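Local atomic coordinates of endoglucanase (PDB entry 3X17), a protein that probably cleaves internal beta-1,4-glucosidic bonds of cellulose, as a glycoside hydrolase family 9 endoglucanase with an N-terminal Ig-like domain. Residues R269-Q273 with G315-P321; P330-R334 with S375-P379; K437-A441 with D544-L549. All coordinates share one frame; numbering follows the deposited sequence.

Contact 1: R269-Q273 with G315-P321; sequences RITTQ and GPILDYP
Thr-272 and Ile-317, whose CA atoms come to 5.2 Å, are joined by two bonds, one between backbones and one from backbone to side chain. Thr-272 N donates to Ile-317 O at 3.0 Å, and Ile-317 N returns a nearly straight bond to Thr-272 OG1 (2.9 Å, 167° at the hydrogen). OG1 can receive it because chi1 of 49° tucks this atom between the backbone N and carbonyl carbon of its own residue; Asp-336 grips the same oxygen.

A side-chain bond follows at Gln-273, whose NE2 donates to Tyr-320 OH over 3.0 Å. The hydroxyl lies near the amide plane while ring and amide are turned 42° apart, and Asp-333 O is its probable second partner; Gln-273 OE1 meets Lys-277, and NE2 also meets Thr-185. With an alanine at Gln-273, the Tyr-320 hydroxyl would probably lose its amide donor and Lys-277 an acceptor.

Water 3 adds a bridge, giving to Ile-270 O and accepting from Asp-319 N, 2.9 Å from each.

Two contacts are nonpolar: Ile-270 CD1 meets Ile-317 CD1 at 3.8 Å, and Leu-318 CD2 leans on Gln-273 CG at 3.6 Å. Pro-321 CG lies over one face of the charged Arg-269 guanidinium, near its rim. Thr-271 OG1 is buried here without a polar partner.

The contact thus fastens the junction of strand 265-271 and helix 272-288 to the loop between helices 294-312 and 337-351. Phe-310 of helix 294-312 touches both isoleucines, while His-245 of strand 243-249 packs edge-to-face with Tyr-320.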
loop_
_atom_site.group_PDB
_atom_site.type_symbol
_atom_site.label_atom_id
_atom_site.label_comp_id
_atom_site.label_asym_id
_atom_site.label_seq_id
_atom_site.Cartn_x
_atom_site.Cartn_y
_atom_site.Cartn_z
ATOM N N ARG A 269 5.999 -12.400 21.409
ATOM C CA ARG A 269 6.860 -11.643 22.297
ATOM C C ARG A 269 7.162 -10.259 21.723
ATOM O O ARG A 269 7.085 -10.053 20.511
ATOM C CB ARG A 269 8.174 -12.394 22.486
ATOM C CG ARG A 269 9.051 -12.376 21.222
ATOM C CD ARG A 269 10.303 -13.201 21.394
ATOM N NE ARG A 269 9.985 -14.585 21.699
ATOM C CZ ARG A 269 10.779 -15.397 22.387
ATOM N NH1 ARG A 269 11.978 -14.982 22.805
ATOM N NH2 ARG A 269 10.387 -16.644 22.626
ATOM N N ILE A 270 7.502 -9.317 22.601
ATOM C CA ILE A 270 7.804 -7.965 22.165
ATOM C C ILE A 270 9.028 -7.912 21.243
ATOM O O ILE A 270 9.914 -8.775 21.290
ATOM C CB ILE A 270 8.019 -7.004 23.330
ATOM C CG1 ILE A 270 9.222 -7.431 24.175
ATOM C CG2 ILE A 270 6.753 -6.897 24.192
ATOM C CD1 ILE A 270 10.460 -6.524 24.057
ATOM N N THR A 271 9.148 -6.770 20.567
ATOM C CA THR A 271 10.239 -6.482 19.675
ATOM C C THR A 271 10.458 -4.967 19.779
ATOM O O THR A 271 9.500 -4.216 20.009
ATOM C CB THR A 271 9.766 -6.852 18.276
ATOM O OG1 THR A 271 10.339 -8.101 17.858
ATOM C CG2 THR A 271 9.976 -5.773 17.317
ATOM N N THR A 272 11.713 -4.525 19.701
ATOM C CA THR A 272 12.016 -3.093 19.701
ATOM C C THR A 272 11.616 -2.386 18.407
ATOM O O THR A 272 11.163 -1.259 18.471
ATOM C CB THR A 272 13.503 -2.806 20.014
ATOM O OG1 THR A 272 14.329 -3.641 19.189
ATOM C CG2 THR A 272 13.792 -3.117 21.476
ATOM N N GLN A 273 11.763 -3.030 17.240
ATOM C CA GLN A 273 11.232 -2.432 15.995
ATOM C C GLN A 273 9.729 -2.156 16.050
ATOM O O GLN A 273 9.268 -1.113 15.601
ATOM C CB GLN A 273 11.618 -3.227 14.722
ATOM C CG GLN A 273 11.116 -4.667 14.659
ATOM C CD GLN A 273 9.832 -4.827 13.849
ATOM O OE1 GLN A 273 9.212 -3.834 13.430
ATOM N NE2 GLN A 273 9.398 -6.078 13.661
ATOM N N GLY A 315 18.547 -2.233 24.476
ATOM C CA GLY A 315 19.230 -2.563 23.216
ATOM C C GLY A 315 18.233 -3.222 22.258
ATOM O O GLY A 315 17.055 -3.393 22.583
ATOM N N PRO A 316 18.697 -3.586 21.064
ATOM C CA PRO A 316 17.868 -4.267 20.089
ATOM C C PRO A 316 17.250 -5.522 20.696
ATOM O O PRO A 316 17.951 -6.313 21.306
ATOM C CB PRO A 316 18.875 -4.642 19.009
ATOM C CG PRO A 316 19.867 -3.479 19.057
ATOM C CD PRO A 316 20.021 -3.228 20.524
ATOM N N ILE A 317 15.943 -5.694 20.534
ATOM C CA ILE A 317 15.317 -6.969 20.819
ATOM C C ILE A 317 14.577 -7.423 19.579
ATOM O O ILE A 317 13.465 -6.973 19.295
ATOM C CB ILE A 317 14.334 -6.859 22.020
ATOM C CG1 ILE A 317 15.093 -6.374 23.257
ATOM C CG2 ILE A 317 13.642 -8.224 22.293
ATOM C CD1 ILE A 317 14.215 -6.093 24.468
ATOM N N LEU A 318 15.193 -8.334 18.844
ATOM C CA LEU A 318 14.696 -8.676 17.551
ATOM C C LEU A 318 14.737 -10.184 17.374
ATOM O O LEU A 318 15.347 -10.693 16.438
ATOM C CB LEU A 318 15.524 -7.958 16.475
ATOM C CG LEU A 318 15.436 -6.415 16.587
ATOM C CD1 LEU A 318 16.472 -5.692 15.751
ATOM C CD2 LEU A 318 14.054 -5.920 16.214
ATOM N N ASP A 319 14.074 -10.902 18.272
ATOM C CA ASP A 319 14.062 -12.369 18.213
ATOM C C ASP A 319 12.809 -12.885 17.550
ATOM O O ASP A 319 11.688 -12.591 18.001
ATOM C CB ASP A 319 14.141 -12.953 19.626
ATOM C CG ASP A 319 15.383 -12.522 20.353
ATOM O OD1 ASP A 319 16.474 -12.546 19.733
ATOM O OD2 ASP A 319 15.272 -12.198 21.551
ATOM N N TYR A 320 12.998 -13.741 16.565
ATOM C CA TYR A 320 11.900 -14.287 15.792
ATOM C C TYR A 320 12.011 -15.816 15.724
ATOM O O TYR A 320 12.317 -16.375 14.676
ATOM C CB TYR A 320 11.863 -13.675 14.379
ATOM C CG TYR A 320 11.772 -12.145 14.361
ATOM C CD1 TYR A 320 10.566 -11.495 14.583
ATOM C CD2 TYR A 320 12.900 -11.366 14.139
ATOM C CE1 TYR A 320 10.487 -10.100 14.571
ATOM C CE2 TYR A 320 12.845 -9.980 14.165
ATOM C CZ TYR A 320 11.630 -9.351 14.324
ATOM O OH TYR A 320 11.578 -7.974 14.326
ATOM N N PRO A 321 11.718 -16.501 16.842
ATOM C CA PRO A 321 11.933 -17.948 16.840
ATOM C C PRO A 321 11.138 -18.594 15.710
ATOM O O PRO A 321 9.969 -18.259 15.495
ATOM C CB PRO A 321 11.368 -18.405 18.194
ATOM C CG PRO A 321 11.098 -17.178 18.980
ATOM C CD PRO A 321 10.980 -16.029 18.024
HETATM O O HOH W 1 8.690 -11.536 17.927
HETATM O O HOH W 2 13.234 -11.953 22.939
HETATM O O HOH W 3 11.909 -10.505 20.098
#

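Contact 2: P330-R334 with S375-P379; sequences PYDDR and SWVNP. With CA (calcium ion), chain E.
Asp-333 and Val-377 meet through a calcium ion. Both carboxylate oxygens of Asp-333 bind it, OD1 at 2.6 Å and OD2 at 2.5 Å, which makes the group bidentate, and Val-377 O lies 2.4 Å from the metal. Water 4 and three oxygens from Asp-335, Asp-338 and Asp-339 bring the ligands to seven. Sharing the cation explains why Asp-333 OD2 and Val-377 O approach to 3.2 Å although both are acceptors. The carboxylate reaches the ion because CG stands anti to the backbone N (chi1 169°).

Behind this shell, the Trp-376 indole packs against the 330-334 loop. Tyr-331 points its edge at the indole in a T-shaped stack: CD1 comes within 3.5 Å of Trp-376 CE2, with the planes at 78°. Tyr-331 CA adds an off-centre CH-pi contact to the six-membered ring, and Val-377 CG2 lies over the opposite indole face. Asp-333 N lies at the indole edge.

Further out, Ser-375 OG accepts from Asn-378 N at 3.1 Å, an ST motif that turns the chain around Val-377, while Asp-332 centres an inverse gamma turn closed by a weak bond from Asp-333 N to Tyr-331 O. Tyr-331 OH bonds to Asp-176, part of the Asp-Ala-Gly-Asp sequence that carries the catalytic base in family 9 relatives.

Helix 184-200 touches both aromatic residues through Thr-185, and helix 337-351 contributes Asp-338 and Asp-339 to the metal.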
loop_
_atom_site.group_PDB
_atom_site.type_symbol
_atom_site.label_atom_id
_atom_site.label_comp_id
_atom_site.label_asym_id
_atom_site.label_seq_id
_atom_site.Cartn_x
_atom_site.Cartn_y
_atom_site.Cartn_z
ATOM N N PRO A 330 6.375 -14.270 9.606
ATOM C CA PRO A 330 7.372 -13.792 10.581
ATOM C C PRO A 330 7.464 -12.265 10.765
ATOM O O PRO A 330 7.734 -11.786 11.873
ATOM C CB PRO A 330 8.700 -14.341 10.022
ATOM C CG PRO A 330 8.443 -14.526 8.559
ATOM C CD PRO A 330 6.993 -14.919 8.437
ATOM N N TYR A 331 7.316 -11.507 9.678
ATOM C CA TYR A 331 7.713 -10.087 9.659
ATOM C C TYR A 331 8.969 -9.882 10.488
ATOM O O TYR A 331 8.999 -9.061 11.414
ATOM C CB TYR A 331 6.573 -9.152 10.134
ATOM C CG TYR A 331 5.427 -9.084 9.144
ATOM C CD1 TYR A 331 5.650 -8.703 7.822
ATOM C CD2 TYR A 331 4.148 -9.525 9.487
ATOM C CE1 TYR A 331 4.619 -8.722 6.875
ATOM C CE2 TYR A 331 3.088 -9.526 8.543
ATOM C CZ TYR A 331 3.336 -9.129 7.243
ATOM O OH TYR A 331 2.319 -9.117 6.290
ATOM N N ASP A 332 10.018 -10.609 10.130
ATOM C CA ASP A 332 11.213 -10.639 10.945
ATOM C C ASP A 332 12.146 -9.485 10.537
ATOM O O ASP A 332 13.143 -9.678 9.798
ATOM C CB ASP A 332 11.903 -12.009 10.825
ATOM C CG ASP A 332 12.112 -12.435 9.391
ATOM O OD1 ASP A 332 11.331 -12.014 8.498
ATOM O OD2 ASP A 332 13.095 -13.154 9.144
ATOM N N ASP A 333 11.750 -8.272 10.918
ATOM C CA ASP A 333 12.510 -7.059 10.606
ATOM C C ASP A 333 13.734 -7.031 11.530
ATOM O O ASP A 333 13.595 -6.954 12.746
ATOM C CB ASP A 333 11.635 -5.827 10.834
ATOM C CG ASP A 333 12.420 -4.512 10.797
ATOM O OD1 ASP A 333 13.620 -4.487 10.438
ATOM O OD2 ASP A 333 11.824 -3.486 11.181
ATOM N N ARG A 334 14.904 -7.268 10.964
ATOM C CA ARG A 334 16.083 -7.600 11.780
ATOM C C ARG A 334 17.002 -6.407 12.107
ATOM O O ARG A 334 18.118 -6.592 12.603
ATOM C CB ARG A 334 16.834 -8.814 11.183
ATOM C CG ARG A 334 15.855 -9.991 10.987
ATOM C CD ARG A 334 16.467 -11.364 10.789
ATOM N NE ARG A 334 16.414 -12.132 12.033
ATOM C CZ ARG A 334 15.705 -13.236 12.230
ATOM N NH1 ARG A 334 14.957 -13.754 11.268
ATOM N NH2 ARG A 334 15.735 -13.813 13.420
ATOM N N SER A 375 8.433 0.702 3.721
ATOM C CA SER A 375 8.080 -0.721 3.873
ATOM C C SER A 375 8.072 -1.093 5.369
ATOM O O SER A 375 8.549 -0.327 6.186
ATOM C CB SER A 375 9.121 -1.596 3.134
ATOM O OG SER A 375 10.315 -1.670 3.895
ATOM N N TRP A 376 7.515 -2.256 5.712
ATOM C CA TRP A 376 7.554 -2.766 7.092
ATOM C C TRP A 376 8.959 -3.095 7.600
ATOM O O TRP A 376 9.183 -3.173 8.813
ATOM C CB TRP A 376 6.622 -3.973 7.268
ATOM C CG TRP A 376 6.984 -5.192 6.445
ATOM C CD1 TRP A 376 6.390 -5.597 5.272
ATOM C CD2 TRP A 376 7.930 -6.220 6.781
ATOM N NE1 TRP A 376 6.993 -6.745 4.805
ATOM C CE2 TRP A 376 7.932 -7.154 5.712
ATOM C CE3 TRP A 376 8.834 -6.395 7.829
ATOM C CZ2 TRP A 376 8.754 -8.290 5.698
ATOM C CZ3 TRP A 376 9.666 -7.535 7.821
ATOM C CH2 TRP A 376 9.610 -8.467 6.759
ATOM N N VAL A 377 9.916 -3.222 6.690
ATOM C CA VAL A 377 11.327 -3.337 7.088
ATOM C C VAL A 377 11.904 -1.964 7.449
ATOM O O VAL A 377 12.417 -1.753 8.565
ATOM C CB VAL A 377 12.163 -3.990 5.979
ATOM C CG1 VAL A 377 13.642 -3.977 6.332
ATOM C CG2 VAL A 377 11.696 -5.445 5.738
ATOM N N ASN A 378 11.781 -1.029 6.500
ATOM C CA ASN A 378 12.354 0.312 6.626
ATOM C C ASN A 378 11.299 1.381 6.342
ATOM O O ASN A 378 10.880 1.562 5.215
ATOM C CB ASN A 378 13.518 0.471 5.650
ATOM C CG ASN A 378 14.185 1.813 5.755
ATOM O OD1 ASN A 378 13.686 2.724 6.409
ATOM N ND2 ASN A 378 15.295 1.958 5.063
ATOM N N PRO A 379 10.771 1.995 7.391
ATOM C CA PRO A 379 9.745 3.022 7.240
ATOM C C PRO A 379 10.350 4.447 7.270
ATOM O O PRO A 379 9.616 5.441 7.340
ATOM C CB PRO A 379 8.886 2.800 8.484
ATOM C CG PRO A 379 9.848 2.427 9.504
ATOM C CD PRO A 379 10.879 1.538 8.788
HETATM CA CA CA E . 13.676 -1.928 10.614
HETATM O O HOH W 4 15.502 -2.104 8.931
#

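Contact 3: K437-A441 with D544-L549; sequences KEALA and DYNAPL
Lys-437, Leu-440 and Pro-548 join two helices of the (alpha/alpha)6 barrel, 435-452 and 543-558, deep inside the catalytic domain. Over these short segments the axes approach to 8.4 Å and run in nearly the same direction, 30° apart. This approach lets the Pro-548 ring meet the Lys-437 and Leu-440 side chains directly.

Pro-548 packs against Lys-437 and, a turn on, Leu-440 and Ala-441. Its CB is 4.0 Å from Leu-440 CB and also lies near Ala-441 N, while CG rests against Lys-437 CG. One turn of helix 543-558 is kinked here, since the proline nitrogen has no hydrogen to give to the turn before. On one flank Leu-440 extends CD1 to Leu-549 CB at 3.7 Å. On the other, the aliphatic part of Lys-437 lies along the start of the partner segment: CB is 3.5 Å from Tyr-545 CD1, and CG is 3.3 Å from Asp-544 O. With CG anti to the backbone N (chi1 177°) the chain leaves its helix, then bends at each of its remaining torsions, bringing the ammonium to the side of Asp-544.

Lys-437 NZ and Asp-544 OD2 remain 4.3 Å apart, beyond a salt bridge. Water 5 spans the interval, accepting from NZ at 2.8 Å and donating to OD2 at 2.7 Å. Helices 184-200 and 456-469 flank the pair, touching Pro-548 through Gln-193 and the two leucines through Leu-466.

The chemistry is therefore divided: hydrocarbon surfaces bring the helices together, and a water-relayed pair of opposite charges lies at one end, where the lysine probably helps to offset the charge of the buried carboxylate.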
loop_
_atom_site.group_PDB
_atom_site.type_symbol
_atom_site.label_atom_id
_atom_site.label_comp_id
_atom_site.label_asym_id
_atom_site.label_seq_id
_atom_site.Cartn_x
_atom_site.Cartn_y
_atom_site.Cartn_z
ATOM N N LYS A 437 2.942 -3.333 -4.296
ATOM C CA LYS A 437 3.081 -2.393 -3.201
ATOM C C LYS A 437 4.347 -1.541 -3.394
ATOM O O LYS A 437 4.341 -0.311 -3.216
ATOM C CB LYS A 437 3.125 -3.157 -1.873
ATOM C CG LYS A 437 3.334 -2.267 -0.633
ATOM C CD LYS A 437 4.796 -2.059 -0.375
ATOM C CE LYS A 437 5.488 -3.398 -0.033
ATOM N NZ LYS A 437 6.616 -3.162 0.966
ATOM N N GLU A 438 5.429 -2.212 -3.752
ATOM C CA GLU A 438 6.716 -1.577 -4.037
ATOM C C GLU A 438 6.625 -0.530 -5.165
ATOM O O GLU A 438 7.189 0.567 -5.043
ATOM C CB GLU A 438 7.772 -2.661 -4.367
ATOM C CG GLU A 438 9.135 -2.111 -4.751
ATOM C CD GLU A 438 10.183 -3.196 -5.026
ATOM O OE1 GLU A 438 10.080 -4.318 -4.467
ATOM O OE2 GLU A 438 11.152 -2.891 -5.751
ATOM N N ALA A 439 5.857 -0.839 -6.213
ATOM C CA ALA A 439 5.581 0.136 -7.281
ATOM C C ALA A 439 4.933 1.375 -6.689
ATOM O O ALA A 439 5.331 2.510 -6.992
ATOM C CB ALA A 439 4.669 -0.457 -8.329
ATOM N N LEU A 440 3.869 1.164 -5.927
ATOM C CA LEU A 440 3.098 2.292 -5.443
ATOM C C LEU A 440 3.893 3.074 -4.400
ATOM O O LEU A 440 3.808 4.307 -4.340
ATOM C CB LEU A 440 1.754 1.830 -4.898
ATOM C CG LEU A 440 0.673 1.539 -5.947
ATOM C CD1 LEU A 440 -0.425 0.686 -5.289
ATOM C CD2 LEU A 440 0.056 2.845 -6.505
ATOM N N ALA A 441 4.671 2.367 -3.583
ATOM C CA ALA A 441 5.529 3.003 -2.581
ATOM C C ALA A 441 6.603 3.856 -3.269
ATOM O O ALA A 441 7.014 4.874 -2.722
ATOM C CB ALA A 441 6.196 1.948 -1.692
ATOM N N ASP A 544 -0.546 -3.569 4.234
ATOM C CA ASP A 544 0.561 -2.685 3.849
ATOM C C ASP A 544 0.653 -2.474 2.323
ATOM O O ASP A 544 1.348 -1.576 1.862
ATOM C CB ASP A 544 1.898 -3.131 4.461
ATOM C CG ASP A 544 2.375 -4.465 3.921
ATOM O OD1 ASP A 544 1.548 -5.391 3.844
ATOM O OD2 ASP A 544 3.577 -4.593 3.572
ATOM N N TYR A 545 -0.109 -3.242 1.549
ATOM C CA TYR A 545 -0.164 -3.029 0.109
ATOM C C TYR A 545 -1.145 -1.894 -0.184
ATOM O O TYR A 545 -0.881 -1.038 -1.014
ATOM C CB TYR A 545 -0.642 -4.278 -0.623
ATOM C CG TYR A 545 0.215 -5.521 -0.448
ATOM C CD1 TYR A 545 1.503 -5.460 0.122
ATOM C CD2 TYR A 545 -0.197 -6.723 -1.009
ATOM C CE1 TYR A 545 2.305 -6.613 0.192
ATOM C CE2 TYR A 545 0.560 -7.861 -0.914
ATOM C CZ TYR A 545 1.792 -7.819 -0.303
ATOM O OH TYR A 545 2.538 -8.969 -0.311
ATOM N N ASN A 546 -2.268 -1.907 0.523
ATOM C CA ASN A 546 -3.313 -0.922 0.363
ATOM C C ASN A 546 -2.926 0.474 0.826
ATOM O O ASN A 546 -3.524 1.469 0.413
ATOM C CB ASN A 546 -4.597 -1.403 1.048
ATOM C CG ASN A 546 -5.565 -2.032 0.059
ATOM O OD1 ASN A 546 -5.199 -2.979 -0.622
ATOM N ND2 ASN A 546 -6.714 -1.378 -0.171
ATOM N N ALA A 547 -1.947 0.542 1.715
ATOM C CA ALA A 547 -1.577 1.813 2.333
ATOM C C ALA A 547 -0.994 2.789 1.302
ATOM O O ALA A 547 -1.418 3.922 1.233
ATOM C CB ALA A 547 -0.599 1.579 3.469
ATOM N N PRO A 548 -0.007 2.346 0.497
ATOM C CA PRO A 548 0.485 3.295 -0.506
ATOM C C PRO A 548 -0.512 3.476 -1.650
ATOM O O PRO A 548 -0.476 4.501 -2.340
ATOM C CB PRO A 548 1.795 2.643 -1.011
ATOM C CG PRO A 548 1.622 1.167 -0.708
ATOM C CD PRO A 548 0.826 1.129 0.577
ATOM N N LEU A 549 -1.381 2.487 -1.872
ATOM C CA LEU A 549 -2.472 2.662 -2.826
ATOM C C LEU A 549 -3.408 3.808 -2.416
ATOM O O LEU A 549 -3.768 4.646 -3.236
ATOM C CB LEU A 549 -3.257 1.352 -3.060
ATOM C CG LEU A 549 -4.506 1.452 -3.945
ATOM C CD1 LEU A 549 -4.201 2.028 -5.349
ATOM C CD2 LEU A 549 -5.270 0.105 -4.046
HETATM O O HOH W 5 5.426 -2.630 3.400
#

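Contact 1 borders the calcium site that contact 2 helps to form, with centres about 11 Å apart; the probable hydrogen bond from Tyr-320 OH to Asp-333 O, at 2.8 Å, links the first contact to a metal ligand. The Gln-273 side chain itself is about 5 Å from a bound calcium. Contact 3 lies about 15 Å from contact 2, centre to centre, and meets it where Trp-376 CD1 comes to 3.4 Å from Asp-544 OD2. Contacts 1 and 3 do not touch, their nearest atoms being about 11 Å apart. Contact 2 is thus the middle member, joining calcium-bound loops to the barrel interior beside Asp-176, probably near the active site.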